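Local coordinates for Exo-beta-1,3-glucanase (Streptomyces sp. SirexAA-E, PDB 4PEY), which hydrolyses laminarin and laminari-oligosaccharides as an exo-beta-1,3-glucanase of glycoside hydrolase family 55, yielding glucose and laminaribiose, at residues Y441-S446 / A478-D483; S485-E490 / P515-V520; L25-S30 / L57-G62; A78-N83 / P223-D228; S204-P209 / P554-S559. The protein carries 1 engineered substitution. All coordinates share one frame; numbering follows the deposited sequence. Where two conformers were deposited one is given.

Contact 1 of 5, residues Y441-S446 / A478-D483; sequences YDVQWS and AAYKVD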
# COMPACT_ATOMS: atom_id res chain seq x y z
N TYR A 441 16.27 -7.11 -8.47
CA TYR A 441 15.55 -7.61 -7.30
C TYR A 441 14.43 -6.66 -6.87
O TYR A 441 14.70 -5.52 -6.47
CB TYR A 441 16.48 -7.79 -6.09
CG TYR A 441 17.58 -8.81 -6.23
CD1 TYR A 441 17.30 -10.16 -6.42
CD2 TYR A 441 18.91 -8.43 -6.13
CE1 TYR A 441 18.31 -11.10 -6.53
CE2 TYR A 441 19.93 -9.36 -6.23
CZ TYR A 441 19.63 -10.69 -6.43
OH TYR A 441 20.65 -11.61 -6.53
N ASP A 442 13.19 -7.13 -6.90
CA ASP A 442 12.09 -6.28 -6.43
C ASP A 442 12.25 -5.98 -4.94
O ASP A 442 12.14 -4.82 -4.54
CB ASP A 442 10.75 -6.93 -6.73
CG ASP A 442 10.64 -7.38 -8.17
OD1 ASP A 442 11.26 -8.41 -8.51
OD2 ASP A 442 9.96 -6.69 -8.98
N VAL A 443 12.50 -7.01 -4.13
CA VAL A 443 12.77 -6.83 -2.71
C VAL A 443 14.06 -7.55 -2.34
O VAL A 443 14.26 -8.71 -2.73
CB VAL A 443 11.61 -7.36 -1.82
CG1 VAL A 443 11.98 -7.32 -0.34
CG2 VAL A 443 10.34 -6.56 -2.07
N GLN A 444 14.93 -6.85 -1.61
CA GLN A 444 16.11 -7.46 -1.04
C GLN A 444 16.12 -7.19 0.47
O GLN A 444 15.84 -6.08 0.91
CB GLN A 444 17.38 -6.93 -1.70
CG GLN A 444 18.67 -7.52 -1.14
CD GLN A 444 19.90 -7.12 -1.93
OE1 GLN A 444 19.86 -6.21 -2.75
NE2 GLN A 444 21.01 -7.80 -1.67
N TRP A 445 16.41 -8.22 1.25
CA TRP A 445 16.40 -8.10 2.70
C TRP A 445 17.77 -8.50 3.23
O TRP A 445 18.17 -9.65 3.10
CB TRP A 445 15.30 -8.98 3.31
CG TRP A 445 14.69 -8.43 4.56
CD1 TRP A 445 15.30 -8.28 5.78
CD2 TRP A 445 13.34 -7.99 4.72
NE1 TRP A 445 14.40 -7.76 6.69
CE2 TRP A 445 13.20 -7.57 6.07
CE3 TRP A 445 12.24 -7.90 3.86
CZ2 TRP A 445 11.99 -7.07 6.57
CZ3 TRP A 445 11.04 -7.40 4.37
CH2 TRP A 445 10.92 -7.00 5.71
N SER A 446 18.47 -7.52 3.81
CA SER A 446 19.83 -7.70 4.30
C SER A 446 19.89 -7.65 5.82
O SER A 446 20.85 -8.11 6.44
CB SER A 446 20.76 -6.64 3.72
OG SER A 446 20.75 -6.67 2.30
N ALA A 478 15.48 -12.83 -8.18
CA ALA A 478 14.34 -13.11 -7.31
C ALA A 478 13.45 -11.88 -7.08
O ALA A 478 13.93 -10.75 -7.00
CB ALA A 478 14.82 -13.65 -5.96
N ALA A 479 12.15 -12.11 -6.97
CA ALA A 479 11.22 -11.07 -6.52
C ALA A 479 11.46 -10.70 -5.06
O ALA A 479 11.16 -9.59 -4.64
CB ALA A 479 9.80 -11.53 -6.71
N TYR A 480 11.98 -11.65 -4.29
CA TYR A 480 12.19 -11.48 -2.86
C TYR A 480 13.44 -12.26 -2.48
O TYR A 480 13.44 -13.49 -2.49
CB TYR A 480 10.97 -11.95 -2.09
CG TYR A 480 10.90 -11.61 -0.61
CD1 TYR A 480 11.58 -12.38 0.33
CD2 TYR A 480 10.07 -10.58 -0.15
CE1 TYR A 480 11.47 -12.10 1.70
CE2 TYR A 480 9.97 -10.29 1.20
CZ TYR A 480 10.65 -11.06 2.12
OH TYR A 480 10.53 -10.78 3.47
N LYS A 481 14.50 -11.53 -2.17
CA LYS A 481 15.80 -12.10 -1.85
C LYS A 481 16.20 -11.79 -0.42
O LYS A 481 16.27 -10.63 -0.03
CB LYS A 481 16.88 -11.57 -2.80
CG LYS A 481 18.28 -12.05 -2.42
CD LYS A 481 19.36 -11.34 -3.19
CE LYS A 481 20.75 -11.82 -2.77
NZ LYS A 481 21.04 -13.23 -3.16
N VAL A 482 16.48 -12.84 0.35
CA VAL A 482 17.11 -12.70 1.65
C VAL A 482 18.59 -13.00 1.47
O VAL A 482 18.95 -14.08 0.99
CB VAL A 482 16.48 -13.66 2.68
CG1 VAL A 482 17.13 -13.51 4.05
CG2 VAL A 482 14.97 -13.41 2.77
N ASP A 483 19.44 -12.05 1.84
CA ASP A 483 20.88 -12.23 1.67
C ASP A 483 21.39 -13.49 2.37
O ASP A 483 20.88 -13.87 3.42
CB ASP A 483 21.65 -11.01 2.19
CG ASP A 483 21.54 -9.81 1.28
OD1 ASP A 483 20.92 -9.93 0.19
OD2 ASP A 483 22.09 -8.75 1.65

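Contact 2 of 5, residues S485-E490 / P515-V520; sequences SVTTHE and PVKPGV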
# COMPACT_ATOMS: atom_id res chain seq x y z
N SER A 485 23.93 -13.97 4.08
CA SER A 485 24.53 -13.69 5.39
C SER A 485 23.50 -13.60 6.52
O SER A 485 23.85 -13.68 7.69
CB SER A 485 25.35 -12.40 5.33
OG SER A 485 24.55 -11.31 4.90
N VAL A 486 22.23 -13.42 6.16
CA VAL A 486 21.16 -13.30 7.15
C VAL A 486 20.95 -14.61 7.92
O VAL A 486 21.03 -15.69 7.34
CB VAL A 486 19.85 -12.87 6.46
CG1 VAL A 486 18.65 -12.98 7.40
CG2 VAL A 486 19.98 -11.45 5.91
N THR A 487 20.69 -14.51 9.23
CA THR A 487 20.51 -15.68 10.09
C THR A 487 19.04 -15.95 10.43
O THR A 487 18.62 -17.10 10.61
CB THR A 487 21.32 -15.49 11.40
OG1 THR A 487 22.70 -15.29 11.07
CG2 THR A 487 21.19 -16.70 12.31
N THR A 488 18.25 -14.88 10.55
CA THR A 488 16.85 -15.00 10.97
C THR A 488 15.94 -14.18 10.06
O THR A 488 16.22 -13.01 9.80
CB THR A 488 16.67 -14.54 12.44
OG1 THR A 488 17.62 -15.22 13.27
CG2 THR A 488 15.26 -14.85 12.93
N HIS A 489 14.87 -14.80 9.59
CA HIS A 489 13.89 -14.15 8.73
C HIS A 489 12.63 -14.99 8.71
O HIS A 489 12.72 -16.20 8.82
CB HIS A 489 14.42 -13.98 7.29
CG HIS A 489 13.57 -13.08 6.45
ND1 HIS A 489 13.75 -11.71 6.40
CD2 HIS A 489 12.52 -13.34 5.63
CE1 HIS A 489 12.85 -11.17 5.60
NE2 HIS A 489 12.10 -12.14 5.11
N GLU A 490 11.47 -14.38 8.54
CA GLU A 490 10.27 -15.18 8.39
C GLU A 490 9.24 -14.47 7.52
O GLU A 490 8.99 -13.27 7.68
CB GLU A 490 9.68 -15.53 9.76
CG GLU A 490 8.70 -16.70 9.73
CD GLU A 490 8.48 -17.33 11.09
OE1 GLU A 490 8.87 -16.72 12.12
OE2 GLU A 490 7.89 -18.44 11.14
N PRO A 515 19.02 -18.07 2.12
CA PRO A 515 19.89 -19.13 2.63
C PRO A 515 19.07 -20.25 3.24
O PRO A 515 17.92 -20.03 3.64
CB PRO A 515 20.73 -18.41 3.69
CG PRO A 515 19.87 -17.27 4.14
CD PRO A 515 19.16 -16.81 2.89
N VAL A 516 19.64 -21.45 3.29
CA VAL A 516 19.00 -22.58 3.95
C VAL A 516 19.56 -22.68 5.37
O VAL A 516 20.63 -23.24 5.59
CB VAL A 516 19.23 -23.89 3.17
CG1 VAL A 516 18.51 -25.03 3.85
CG2 VAL A 516 18.73 -23.73 1.74
N LYS A 517 18.81 -22.10 6.31
CA LYS A 517 19.22 -21.96 7.71
C LYS A 517 17.98 -22.14 8.58
O LYS A 517 16.88 -21.75 8.18
CB LYS A 517 19.86 -20.58 7.98
CG LYS A 517 21.16 -20.30 7.23
CD LYS A 517 21.67 -18.89 7.53
CE LYS A 517 22.97 -18.58 6.79
NZ LYS A 517 23.48 -17.21 7.09
N PRO A 518 18.15 -22.72 9.78
CA PRO A 518 17.02 -23.02 10.66
C PRO A 518 16.16 -21.81 11.00
O PRO A 518 14.96 -21.95 11.18
CB PRO A 518 17.70 -23.56 11.93
CG PRO A 518 19.03 -24.03 11.49
CD PRO A 518 19.44 -23.16 10.35
N GLY A 519 16.78 -20.63 11.08
CA GLY A 519 16.07 -19.43 11.48
C GLY A 519 15.50 -18.62 10.34
O GLY A 519 14.88 -17.58 10.56
N VAL A 520 15.69 -19.10 9.11
CA VAL A 520 15.16 -18.43 7.92
C VAL A 520 14.02 -19.28 7.38
O VAL A 520 14.24 -20.34 6.81
CB VAL A 520 16.26 -18.22 6.85
CG1 VAL A 520 15.66 -17.67 5.55
CG2 VAL A 520 17.34 -17.30 7.38
O HOH W 1 19.39 -19.59 11.39

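Contact 3 of 5, residues L25-S30 / L57-G62; sequences LVFDPS and LMFKPG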
# COMPACT_ATOMS: atom_id res chain seq x y z
N LEU A 25 -12.75 18.66 -0.40
CA LEU A 25 -14.17 18.96 -0.41
C LEU A 25 -14.77 18.45 0.89
O LEU A 25 -14.76 17.24 1.14
CB LEU A 25 -14.86 18.31 -1.62
CG LEU A 25 -14.55 18.83 -3.03
CD1 LEU A 25 -13.11 18.59 -3.44
CD2 LEU A 25 -15.48 18.18 -4.04
N VAL A 26 -15.25 19.37 1.71
CA VAL A 26 -15.80 19.01 3.01
C VAL A 26 -17.32 19.11 2.99
O VAL A 26 -17.88 20.15 2.63
CB VAL A 26 -15.22 19.90 4.14
CG1 VAL A 26 -15.77 19.47 5.48
CG2 VAL A 26 -13.70 19.83 4.14
N PHE A 27 -17.97 18.02 3.37
CA PHE A 27 -19.43 17.92 3.36
C PHE A 27 -19.96 17.80 4.77
O PHE A 27 -19.29 17.26 5.65
CB PHE A 27 -19.89 16.70 2.55
CG PHE A 27 -19.37 16.66 1.14
CD1 PHE A 27 -20.00 17.38 0.14
CD2 PHE A 27 -18.25 15.92 0.82
CE1 PHE A 27 -19.53 17.36 -1.16
CE2 PHE A 27 -17.77 15.88 -0.48
CZ PHE A 27 -18.41 16.61 -1.47
N ASP A 28 -21.17 18.31 5.00
CA ASP A 28 -21.87 18.03 6.24
C ASP A 28 -23.26 17.51 5.87
O ASP A 28 -23.65 17.62 4.71
CB ASP A 28 -21.92 19.26 7.15
CG ASP A 28 -22.89 20.31 6.66
OD1 ASP A 28 -24.09 20.21 6.99
OD2 ASP A 28 -22.44 21.23 5.95
N PRO A 29 -24.00 16.93 6.84
CA PRO A 29 -25.29 16.35 6.47
C PRO A 29 -26.29 17.32 5.83
O PRO A 29 -27.24 16.87 5.20
CB PRO A 29 -25.82 15.82 7.80
CG PRO A 29 -24.59 15.48 8.57
CD PRO A 29 -23.61 16.57 8.21
N SER A 30 -26.06 18.63 5.97
CA SER A 30 -26.99 19.61 5.41
C SER A 30 -26.51 20.20 4.08
O SER A 30 -27.22 21.00 3.46
CB SER A 30 -27.22 20.75 6.40
OG SER A 30 -26.08 21.59 6.48
N LEU A 57 -12.31 13.81 -0.38
CA LEU A 57 -13.71 13.99 0.00
C LEU A 57 -13.82 13.69 1.49
O LEU A 57 -13.53 12.57 1.93
CB LEU A 57 -14.63 13.08 -0.80
CG LEU A 57 -14.38 13.03 -2.32
CD1 LEU A 57 -15.29 11.99 -2.98
CD2 LEU A 57 -14.57 14.41 -2.94
N MET A 58 -14.22 14.69 2.28
CA MET A 58 -14.25 14.56 3.73
C MET A 58 -15.65 14.81 4.25
O MET A 58 -16.27 15.81 3.90
CB MET A 58 -13.27 15.54 4.38
CG MET A 58 -11.81 15.17 4.17
SD MET A 58 -11.37 13.77 5.20
CE MET A 58 -9.60 13.71 5.00
N PHE A 59 -16.15 13.92 5.10
CA PHE A 59 -17.51 14.02 5.59
C PHE A 59 -17.57 14.23 7.10
O PHE A 59 -17.06 13.41 7.87
CB PHE A 59 -18.29 12.75 5.20
CG PHE A 59 -18.58 12.65 3.73
CD1 PHE A 59 -17.57 12.31 2.83
CD2 PHE A 59 -19.85 12.89 3.24
CE1 PHE A 59 -17.84 12.24 1.46
CE2 PHE A 59 -20.13 12.81 1.90
CZ PHE A 59 -19.12 12.48 1.00
N LYS A 60 -18.18 15.34 7.51
CA LYS A 60 -18.34 15.64 8.93
C LYS A 60 -19.25 14.61 9.59
O LYS A 60 -20.10 14.00 8.93
CB LYS A 60 -18.92 17.05 9.14
CG LYS A 60 -18.05 18.16 8.58
CD LYS A 60 -18.56 19.53 9.03
CE LYS A 60 -17.59 20.62 8.60
NZ LYS A 60 -17.98 21.95 9.16
N PRO A 61 -19.08 14.39 10.91
CA PRO A 61 -19.92 13.40 11.59
C PRO A 61 -21.41 13.64 11.40
O PRO A 61 -21.87 14.79 11.39
CB PRO A 61 -19.53 13.56 13.06
CG PRO A 61 -18.13 14.06 13.01
CD PRO A 61 -18.03 14.93 11.79
N GLY A 62 -22.15 12.55 11.25
CA GLY A 62 -23.58 12.60 11.05
C GLY A 62 -24.04 11.45 10.18
O GLY A 62 -23.32 10.46 10.02

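Contact 4 of 5, residues A78-N83 / P223-D228; sequences AGLGLN and PFLYLD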
# COMPACT_ATOMS: atom_id res chain seq x y z
N ALA A 78 -13.30 9.94 3.26
CA ALA A 78 -13.19 9.62 4.68
C ALA A 78 -14.21 10.36 5.52
O ALA A 78 -14.70 11.43 5.14
CB ALA A 78 -11.78 9.91 5.19
N GLY A 79 -14.50 9.79 6.68
CA GLY A 79 -15.28 10.46 7.71
C GLY A 79 -14.38 11.22 8.67
O GLY A 79 -13.18 10.95 8.76
N LEU A 80 -14.98 12.15 9.39
CA LEU A 80 -14.24 13.04 10.28
C LEU A 80 -14.64 12.85 11.75
O LEU A 80 -14.41 13.73 12.58
CB LEU A 80 -14.44 14.50 9.86
CG LEU A 80 -13.80 14.93 8.54
CD1 LEU A 80 -14.37 16.28 8.07
CD2 LEU A 80 -12.28 14.99 8.66
N GLY A 81 -15.22 11.70 12.07
CA GLY A 81 -15.50 11.38 13.46
C GLY A 81 -14.29 10.74 14.12
O GLY A 81 -13.34 10.34 13.45
N LEU A 82 -14.33 10.65 15.44
CA LEU A 82 -13.29 9.94 16.16
C LEU A 82 -13.43 8.44 15.90
O LEU A 82 -12.44 7.71 15.86
CB LEU A 82 -13.37 10.23 17.66
CG LEU A 82 -12.27 9.64 18.53
CD1 LEU A 82 -10.89 10.13 18.09
CD2 LEU A 82 -12.53 9.98 19.98
N ASN A 83 -14.67 8.00 15.69
CA ASN A 83 -14.98 6.61 15.43
C ASN A 83 -15.73 6.44 14.10
O ASN A 83 -16.43 7.36 13.67
CB ASN A 83 -15.79 6.03 16.60
CG ASN A 83 -14.97 5.92 17.87
OD1 ASN A 83 -15.23 6.60 18.87
ND2 ASN A 83 -13.96 5.05 17.85
N PRO A 223 -2.49 7.39 11.22
CA PRO A 223 -3.12 8.64 11.67
C PRO A 223 -4.15 9.15 10.68
O PRO A 223 -4.04 8.89 9.47
CB PRO A 223 -1.93 9.61 11.78
CG PRO A 223 -0.73 8.72 12.01
CD PRO A 223 -1.02 7.49 11.17
N PHE A 224 -5.16 9.86 11.17
CA PHE A 224 -6.20 10.39 10.28
C PHE A 224 -6.75 11.71 10.80
O PHE A 224 -6.77 11.98 12.02
CB PHE A 224 -7.34 9.37 10.09
CG PHE A 224 -8.00 8.96 11.38
CD1 PHE A 224 -9.14 9.63 11.84
CD2 PHE A 224 -7.48 7.93 12.15
CE1 PHE A 224 -9.75 9.26 13.03
CE2 PHE A 224 -8.08 7.56 13.35
CZ PHE A 224 -9.22 8.23 13.79
N LEU A 225 -7.17 12.55 9.86
CA LEU A 225 -7.81 13.81 10.15
C LEU A 225 -9.22 13.60 10.70
O LEU A 225 -9.97 12.76 10.19
CB LEU A 225 -7.87 14.67 8.88
CG LEU A 225 -8.37 16.11 9.02
CD1 LEU A 225 -7.33 16.96 9.77
CD2 LEU A 225 -8.67 16.71 7.64
N TYR A 226 -9.59 14.35 11.74
CA TYR A 226 -10.97 14.29 12.20
C TYR A 226 -11.37 15.60 12.84
O TYR A 226 -10.54 16.51 12.99
CB TYR A 226 -11.18 13.12 13.18
CG TYR A 226 -10.72 13.37 14.60
CD1 TYR A 226 -9.36 13.38 14.94
CD2 TYR A 226 -11.64 13.56 15.62
CE1 TYR A 226 -8.95 13.60 16.24
CE2 TYR A 226 -11.24 13.77 16.93
CZ TYR A 226 -9.89 13.79 17.23
OH TYR A 226 -9.48 14.01 18.53
N LEU A 227 -12.65 15.71 13.17
CA LEU A 227 -13.18 16.88 13.86
C LEU A 227 -13.48 16.58 15.31
O LEU A 227 -14.25 15.67 15.62
CB LEU A 227 -14.46 17.36 13.17
CG LEU A 227 -14.25 18.24 11.94
CD1 LEU A 227 -15.57 18.40 11.19
CD2 LEU A 227 -13.70 19.60 12.37
N ASP A 228 -12.85 17.34 16.20
CA ASP A 228 -13.18 17.31 17.62
C ASP A 228 -14.05 18.53 17.89
O ASP A 228 -13.54 19.64 18.05
CB ASP A 228 -11.91 17.31 18.47
CG ASP A 228 -12.18 17.08 19.94
OD1 ASP A 228 -13.29 16.64 20.30
OD2 ASP A 228 -11.26 17.34 20.75
O HOH W 2 -10.36 10.96 8.23
O HOH W 3 -15.56 13.53 16.48

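Contact 5 of 5, residues S204-P209 / P554-S559; sequences SFPEPP and PSQVVS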
# COMPACT_ATOMS: atom_id res chain seq x y z
N SER A 204 -5.24 -23.03 5.94
CA SER A 204 -5.59 -24.18 5.11
C SER A 204 -4.78 -24.31 3.83
O SER A 204 -5.01 -25.24 3.06
CB SER A 204 -7.08 -24.12 4.74
OG SER A 204 -7.32 -23.03 3.88
N PHE A 205 -3.85 -23.39 3.59
CA PHE A 205 -3.01 -23.41 2.39
C PHE A 205 -2.44 -24.82 2.17
O PHE A 205 -1.93 -25.45 3.10
CB PHE A 205 -1.88 -22.38 2.54
CG PHE A 205 -1.11 -22.11 1.27
CD1 PHE A 205 -0.03 -22.90 0.92
CD2 PHE A 205 -1.43 -21.02 0.47
CE1 PHE A 205 0.70 -22.64 -0.24
CE2 PHE A 205 -0.71 -20.76 -0.69
CZ PHE A 205 0.36 -21.56 -1.04
N PRO A 206 -2.51 -25.34 0.93
CA PRO A 206 -2.85 -24.63 -0.32
C PRO A 206 -4.33 -24.61 -0.71
O PRO A 206 -4.68 -23.85 -1.61
CB PRO A 206 -2.06 -25.42 -1.37
CG PRO A 206 -2.06 -26.80 -0.83
CD PRO A 206 -1.96 -26.68 0.66
N GLU A 207 -5.18 -25.42 -0.09
CA GLU A 207 -6.57 -25.48 -0.54
C GLU A 207 -7.58 -25.39 0.61
O GLU A 207 -7.69 -26.30 1.43
CB GLU A 207 -6.82 -26.76 -1.34
CG GLU A 207 -8.17 -26.79 -2.02
CD GLU A 207 -8.44 -25.53 -2.82
OE1 GLU A 207 -7.54 -25.09 -3.58
OE2 GLU A 207 -9.54 -24.96 -2.70
N PRO A 208 -8.32 -24.27 0.68
CA PRO A 208 -8.17 -23.05 -0.12
C PRO A 208 -6.87 -22.34 0.28
O PRO A 208 -6.30 -22.69 1.31
CB PRO A 208 -9.40 -22.21 0.26
CG PRO A 208 -10.35 -23.16 0.88
CD PRO A 208 -9.51 -24.22 1.54
N PRO A 209 -6.38 -21.39 -0.54
CA PRO A 209 -5.08 -20.79 -0.23
C PRO A 209 -5.18 -19.72 0.87
O PRO A 209 -4.95 -18.53 0.62
CB PRO A 209 -4.66 -20.17 -1.57
CG PRO A 209 -5.97 -19.84 -2.25
CD PRO A 209 -6.90 -20.97 -1.85
N PRO A 554 -0.89 -22.10 -10.15
CA PRO A 554 0.25 -21.82 -9.27
C PRO A 554 1.11 -23.04 -8.94
O PRO A 554 0.59 -24.16 -8.82
CB PRO A 554 -0.41 -21.29 -8.00
CG PRO A 554 -1.72 -20.75 -8.44
CD PRO A 554 -2.16 -21.65 -9.56
N SER A 555 2.41 -22.81 -8.80
CA SER A 555 3.32 -23.77 -8.18
C SER A 555 3.57 -23.31 -6.74
O SER A 555 3.93 -22.16 -6.51
CB SER A 555 4.63 -23.87 -8.95
OG SER A 555 5.51 -24.79 -8.33
N GLN A 556 3.38 -24.22 -5.79
CA GLN A 556 3.33 -23.86 -4.37
C GLN A 556 4.36 -24.58 -3.51
O GLN A 556 4.73 -25.72 -3.78
CB GLN A 556 1.93 -24.17 -3.81
CG GLN A 556 0.81 -23.44 -4.53
CD GLN A 556 -0.54 -24.11 -4.34
OE1 GLN A 556 -0.64 -25.34 -4.30
NE2 GLN A 556 -1.58 -23.30 -4.20
N VAL A 557 4.80 -23.89 -2.46
CA VAL A 557 5.61 -24.52 -1.42
C VAL A 557 4.99 -24.13 -0.08
O VAL A 557 4.88 -22.95 0.23
CB VAL A 557 7.09 -24.08 -1.48
CG1 VAL A 557 7.82 -24.45 -0.20
CG2 VAL A 557 7.78 -24.71 -2.70
N VAL A 558 4.58 -25.12 0.71
CA VAL A 558 3.92 -24.83 1.99
C VAL A 558 4.92 -24.36 3.05
O VAL A 558 4.65 -23.40 3.79
CB VAL A 558 3.14 -26.05 2.52
CG1 VAL A 558 2.55 -25.75 3.89
CG2 VAL A 558 2.05 -26.46 1.54
N SER A 559 6.06 -25.05 3.14
CA SER A 559 7.08 -24.74 4.15
C SER A 559 8.48 -24.75 3.56
O SER A 559 8.83 -25.65 2.80
CB SER A 559 7.05 -25.75 5.31
OG SER A 559 5.80 -25.72 5.98
O HOH W 4 -4.62 -23.61 -4.13

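Contact 1 of 5, residues Y441-S446 / A478-D483
The carboxylate of Asp-483 is held at both oxygens by the segment 441-446. Ser-446 OG donates to Asp-483 OD2 at 2.6 Å, coming from above the carboxylate plane. Gln-444 NE2 donates to Asp-483 OD1 over 2.8 Å in an almost straight bond, on the syn lone pair. The extended chain of Gln-444, with CG anti to the backbone N (chi1 179°), carries the amide there; amide and carboxylate planes stand 72° apart. Replacing Asp-483 by an alanine would probably leave Gln-444 NE2 and Ser-446 OG without this acceptor, though OG also bonds His-422. Behind these groups, strands 443-445 and 480-482 run parallel as neighbouring rungs of one face of the beta-helix. Their ladder includes Lys-481 N to Val-443 O at 2.9 Å and Trp-445 N to Lys-481 O at 2.7 Å. Lys-481 lays its CD over one face of the Tyr-441 ring, 3.6 Å from the centroid and shifted toward the rim. Val-443, Trp-445 and Tyr-480 occupy the other side of the strands. There Tyr-480 OH approaches Trp-445 CE3 to 3.4 Å, while the hydroxyl bonds His-489 and Thr-452. Asp-442 forms a salt bridge with Lys-459, near the substrate-binding Glu-436.

Contact 2 of 5, residues S485-E490 / P515-V520
Segments 485-490 and 515-520 meet in a single parallel bridge, His-489 with Val-520, whose CA atoms lie 4.5 Å apart, and His-489 N donates to Gly-519 O at 2.9 Å.

Lys-517 makes the main side-chain bond. Its chain is extended beyond CG, and NZ donates to Val-486 O at 2.9 Å from above the carbonyl plane. The ammonium also bonds Asp-484 O just before the segment, so two backbone carbonyls hold its tip. The methylene CD lies 3.3 Å from Val-486 O as well. Pro-515 CG lies 3.8 Å from Val-486 O. Val-520 turns CG2 to Thr-487 O at 3.5 Å, with CG2 beside its backbone N. The His-489 ring leads away from 515-520, toward its partners Tyr-480 and Trp-445.

A water links the chains ahead of the bridge: it donates to Thr-487 O and accepts from Gly-519 N. Gly-519 has no side chain, and a CB on it would clash with Thr-487 O. Its backbone can therefore come close to this carbonyl. On the other side of the peptide, Gly-519 O lies 3.3 Å from Thr-488 CA, close enough for a CA-H...O contact.

Lys-517 to Val-520 form a type I beta turn, closed by Val-520 N to Lys-517 O. The turn leads into strand 520-529, which pairs in parallel with strand 489-498. The arrangement is that of successive beta-helix coils, where a turn delivers the chain to the next parallel strand.

Contact 3 of 5, residues L25-S30 / L57-G62
Phe-27 overlaps the ring of Phe-59 in an offset stack, with centroids 4.8 Å apart and planes at 29°. Its CD2 lies over one face of the Phe-59 ring, shifted toward the rim and 3.6 Å from CZ of Phe-59. Both side chains point the same way from neighbouring strands. Phe-27 CB also rests off-centre against the Phe-59 ring. Leu-57 CB meets the edge of the Phe-27 ring. Further back on this face, Leu-25 CD2 and Leu-57 CD2 touch at 4.0 Å.

The other face carries Val-26 and Met-58. Lys-60, with CG anti to its carbonyl carbon (chi1 -61°), stretches across Val-26 at about a right angle, bringing CE to 3.8 Å from Val-26 CG1. Its CD touches Asp-28 CB, but the charged ends do not meet. Asp-28 OD1 instead accepts from Ser-30 N at 2.7 Å, forming an Asx turn.

Three backbone bonds join the strands: Met-58 N to Leu-25 O, Phe-27 N to Met-58 O, and Lys-60 N to Phe-27 O. At the exit, Pro-29 CG packs 3.9 Å from Gly-62 CA. A CB there would collide with the proline, and the backbone angles of Gly-62 would themselves jam it against the preceding carbonyl.

Strands 24-27 and 55-59 are parallel and linked through helix 34-45. Ile-34 of that helix lies against Phe-27 and Phe-59, and Val-41 against Leu-25. Strand 75-79 flanks strand 55-59 and continues the parallel order.

Contact 4 of 5, residues A78-N83 / P223-D228
Gly-79 meets Leu-225 through water: one molecule donates to both Gly-79 O and Leu-225 O, two acceptors 4.0 Å apart. Leu-80 comes next and makes the direct polar link. Its carbonyl oxygen accepts from Leu-227 N at 2.7 Å in a nearly straight bond, and lies 3.3 Å from Tyr-226 CB. The Leu-80 side chain spreads its two methyls over different partners. CD1 touches Leu-227 CD1 at 4.0 Å, and CD2 lies 3.6 Å from Leu-225 O and also touches the Leu-225 side chain.

Gly-81 sends its carbonyl toward the Phe-224 ring, where O lies near the ring plane at CE1. The same oxygen lies 3.5 Å from Tyr-226 CB. Leu-82 then reaches the Tyr-226 ring. Its CD1 sits over one face, 4.1 Å from the centroid and offset toward the rim. CG of Tyr-226 lies between its backbone N and carbonyl carbon (chi1 80°), and the ring runs alongside Leu-82, pointing the same way. An alanine in place of Tyr-226 would probably leave Leu-82 CD1 without its aromatic face and Ser-257 OG without its hydrogen-bond partner, the phenol oxygen. A second water donates to Leu-227 O and accepts, weakly, from Leu-82 N.

Residues 79-82 run 82° from residues 224-227, and one backbone bond joins them directly. Leucine and aromatic contacts surround the polar groups. The carbonyls in this buried setting are nonetheless satisfied: Gly-79 O by water and Asn-114, Leu-80 O by Leu-227 N, Gly-81 O by Asn-114, and Leu-82 O by Arg-136.

Contact 5 of 5, residues S204-P209 / P554-S559
Gln-556 extends from strand 555-557 toward the loop 204-209, and its CB already lies 4.1 Å from Phe-205 CE1 and CZ. CG stands anti to the carbonyl carbon (chi1 -58°) and approaches Phe-205 CZ at 4.0 Å. The amide carbon CD reaches Pro-206 CB at 3.6 Å. At the tip, OE1 is closer still to that CB, at 3.3 Å. NE2 turns to a water and donates to it at 3.1 Å. The water in turn donates to Pro-206 O, so the amide is tied to the loop backbone through it; a further link to Glu-207 OE1 is weak. The Gln-556 amide plane is tilted 52° from the Phe-205 ring.

Beside this side chain, Val-558 CG2 touches the edge of the Phe-205 ring at CD1. The same methyl lies 4.1 Å from Pro-206 CD. A cis peptide bond precedes Pro-206, whose own CB lies over one face of the Phe-205 ring. Phe-205 also packs on Asp-524 and Leu-526 of strand 520-529, which pairs with strand 555-560.

Phe-205 and Pro-206 of the loop thus meet Gln-556 and a methyl of Val-558. The polar connection passes through water, and the direct contacts are van der Waals, as suits a partly open surface seam.

Contact 4 is the most buried of the five, contacts 1 to 3 are partly buried, and contact 5 lies at the surface. Contacts 3 and 4 touch: strands 55-59 and 75-79 are neighbours, and Phe-59 N probably bonds Ala-78 O. Contacts 1 and 2 also touch. These two pairs sit on opposite sides of the chain's centre. Regular parallel ladders join neighbouring strands in contacts 1 and 3. At the turn of contact 2 and the junction of contact 4, direct backbone bonds are sparse and waters add to them. At the surface, contact 5 relies on side-chain packing and water, and closes a long loop that encloses contacts 1 and 2.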